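Local atomic coordinates of ABC transporter periplasmic substrate-binding protein (Desulfovibrio alaskensis, PDB entry 5MY5), a protein that probably binds tungstate in the periplasm with high selectivity and delivers it to an ABC transporter for uptake into the cell. Residues M29-T34 against D77-H82. The protein carries 2 engineered substitutions. Numbering follows the deposited sequence.
Sequences MMATTT and DILLVH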
loop_
_atom_site.group_PDB
_atom_site.type_symbol
_atom_site.label_atom_id
_atom_site.label_comp_id
_atom_site.label_asym_id
_atom_site.label_seq_id
_atom_site.Cartn_x
_atom_site.Cartn_y
_atom_site.Cartn_z
ATOM N N MET A 29 13.405 -16.117 -5.347
ATOM C CA MET A 29 13.753 -14.695 -5.463
ATOM C C MET A 29 12.539 -13.869 -5.827
ATOM O O MET A 29 11.874 -14.144 -6.786
ATOM C CB MET A 29 14.758 -14.459 -6.600
ATOM C CG MET A 29 16.089 -15.187 -6.522
ATOM S SD MET A 29 16.934 -15.065 -4.928
ATOM C CE MET A 29 17.519 -13.410 -5.053
ATOM N N MET A 30 12.342 -12.825 -5.059
ATOM C CA MET A 30 11.121 -11.995 -5.146
ATOM C C MET A 30 11.517 -10.548 -5.374
ATOM O O MET A 30 12.439 -10.083 -4.824
ATOM C CB MET A 30 10.321 -12.085 -3.864
ATOM C CG MET A 30 9.262 -11.028 -3.651
ATOM S SD MET A 30 8.383 -11.168 -2.065
ATOM C CE MET A 30 7.447 -12.587 -2.391
ATOM N N ALA A 31 10.678 -9.887 -6.153
ATOM C CA ALA A 31 10.683 -8.469 -6.183
ATOM C C ALA A 31 9.442 -7.960 -5.567
ATOM O O ALA A 31 8.323 -8.407 -5.875
ATOM C CB ALA A 31 10.767 -7.965 -7.611
ATOM N N THR A 32 9.608 -6.972 -4.681
ATOM C CA THR A 32 8.466 -6.291 -4.030
ATOM C C THR A 32 8.734 -4.790 -3.865
ATOM O O THR A 32 9.701 -4.323 -4.452
ATOM C CB THR A 32 8.211 -6.988 -2.708
ATOM O OG1 THR A 32 6.959 -6.575 -2.112
ATOM C CG2 THR A 32 9.296 -6.740 -1.654
ATOM N N THR A 33 7.884 -4.104 -3.150
ATOM C CA THR A 33 7.981 -2.648 -3.099
ATOM C C THR A 33 8.590 -2.145 -1.821
ATOM O O THR A 33 8.516 -2.811 -0.790
ATOM C CB THR A 33 6.639 -2.004 -3.286
ATOM O OG1 THR A 33 5.760 -2.223 -2.161
ATOM C CG2 THR A 33 5.944 -2.593 -4.542
ATOM N N THR A 34 9.113 -0.912 -1.876
ATOM C CA THR A 34 9.661 -0.246 -0.729
ATOM C C THR A 34 8.638 -0.132 0.380
ATOM O O THR A 34 8.901 -0.460 1.499
ATOM C CB THR A 34 10.108 1.142 -1.202
ATOM O OG1 THR A 34 11.043 0.975 -2.270
ATOM C CG2 THR A 34 10.728 1.969 -0.010
ATOM N N ASP A 77 11.751 -14.682 -9.592
ATOM C CA ASP A 77 10.779 -15.683 -9.804
ATOM C C ASP A 77 9.304 -15.282 -9.567
ATOM O O ASP A 77 8.369 -15.925 -10.032
ATOM C CB ASP A 77 11.085 -16.856 -8.859
ATOM C CG ASP A 77 12.530 -17.351 -8.991
ATOM O OD1 ASP A 77 12.931 -17.722 -10.142
ATOM O OD2 ASP A 77 13.287 -17.364 -7.995
ATOM N N ILE A 78 9.132 -14.249 -8.747
ATOM C CA ILE A 78 7.767 -13.841 -8.292
ATOM C C ILE A 78 7.780 -12.378 -7.907
ATOM O O ILE A 78 8.771 -11.851 -7.451
ATOM C CB ILE A 78 7.348 -14.745 -7.093
ATOM C CG1 ILE A 78 5.887 -14.586 -6.835
ATOM C CG2 ILE A 78 8.221 -14.504 -5.903
ATOM C CD1 ILE A 78 5.369 -15.611 -5.836
ATOM N N LEU A 79 6.627 -11.773 -8.103
ATOM C CA LEU A 79 6.381 -10.418 -7.679
ATOM C C LEU A 79 5.382 -10.476 -6.497
ATOM O O LEU A 79 4.415 -11.213 -6.524
ATOM C CB LEU A 79 5.693 -9.599 -8.808
ATOM C CG LEU A 79 6.434 -9.459 -10.095
ATOM C CD1 LEU A 79 5.727 -8.444 -11.011
ATOM C CD2 LEU A 79 7.887 -9.163 -9.975
ATOM N N LEU A 80 5.577 -9.522 -5.608
ATOM C CA LEU A 80 4.506 -9.241 -4.563
ATOM C C LEU A 80 4.344 -7.745 -4.629
ATOM O O LEU A 80 5.154 -6.981 -4.140
ATOM C CB LEU A 80 4.964 -9.714 -3.161
ATOM C CG LEU A 80 3.940 -9.452 -2.059
ATOM C CD1 LEU A 80 2.625 -10.184 -2.267
ATOM C CD2 LEU A 80 4.638 -9.841 -0.705
ATOM N N VAL A 81 3.212 -7.313 -5.197
ATOM C CA VAL A 81 3.045 -5.875 -5.487
ATOM C C VAL A 81 1.603 -5.470 -5.235
ATOM O O VAL A 81 0.796 -6.306 -4.794
ATOM C CB VAL A 81 3.471 -5.502 -6.930
ATOM C CG1 VAL A 81 5.002 -5.637 -7.078
ATOM C CG2 VAL A 81 2.787 -6.401 -7.890
ATOM N N HIS A 82 1.337 -4.179 -5.428
ATOM C CA HIS A 82 0.025 -3.631 -5.042
ATOM C C HIS A 82 -0.383 -2.516 -5.984
ATOM O O HIS A 82 -0.550 -1.358 -5.562
ATOM C CB HIS A 82 0.047 -3.169 -3.581
ATOM C CG HIS A 82 1.247 -2.374 -3.221
ATOM N ND1 HIS A 82 1.272 -1.010 -3.272
ATOM C CD2 HIS A 82 2.501 -2.752 -2.817
ATOM C CE1 HIS A 82 2.474 -0.568 -2.916
ATOM N NE2 HIS A 82 3.250 -1.616 -2.643
#
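Met30 pairs with Ile78 and Ala31 with Leu79 as strands 29-33 and 78-81 run parallel, their axes 4.8 Å apart at closest and 20° from aligned, joined by bonds from Ala31 N to Ile78 O and from Leu80 N to Ala31 O, both 3.0 Å. At the N-terminal end of the pair Asp77 grips both backbone polar atoms of Met29: its N donates to Met29 O, while its OD2 accepts from Met29 N at 2.9 Å through the anti lone pair. The other carboxylate oxygen, OD1, is held by Lys238 N.

Met30, Ile78 and Leu80 share one face of the sheet. With CG anti to its backbone N (chi1 164°), Met30 runs past Ile78. Met30 CB lies 3.8 Å from Ile78 CG2, and Met30 SD and CE lie beside Leu80 CB; Leu42 and Phe245, from helices 41-53 and 239-250, pack onto this face. On the reverse face Ala31 CB meets Leu79 CD2 at 3.9 Å beneath helix 64-72.

Near the C-terminal end, hydroxyls take over. Thr32 OG1, also anti to its N, donates a hydrogen bond to Leu80 O at 2.7 Å, a buried side-chain bond following the backbone ones. Thr33 and His82 then meet tip to tip: Thr33 OG1 lies in the ring plane at the edge, 2.6 Å from His82 NE2, and is also hydrogen-bonded to Ser35 OG and Thr36 OG1. Tyr224 packs against the imidazole.

Thr33 is the N-cap of helix 34-39, so strand turns directly into helix. Strand 27-33 lies between 56-62 and 78-81 in the parallel part of the sheet, an order characteristic of the alpha/beta lobes of periplasmic binding proteins.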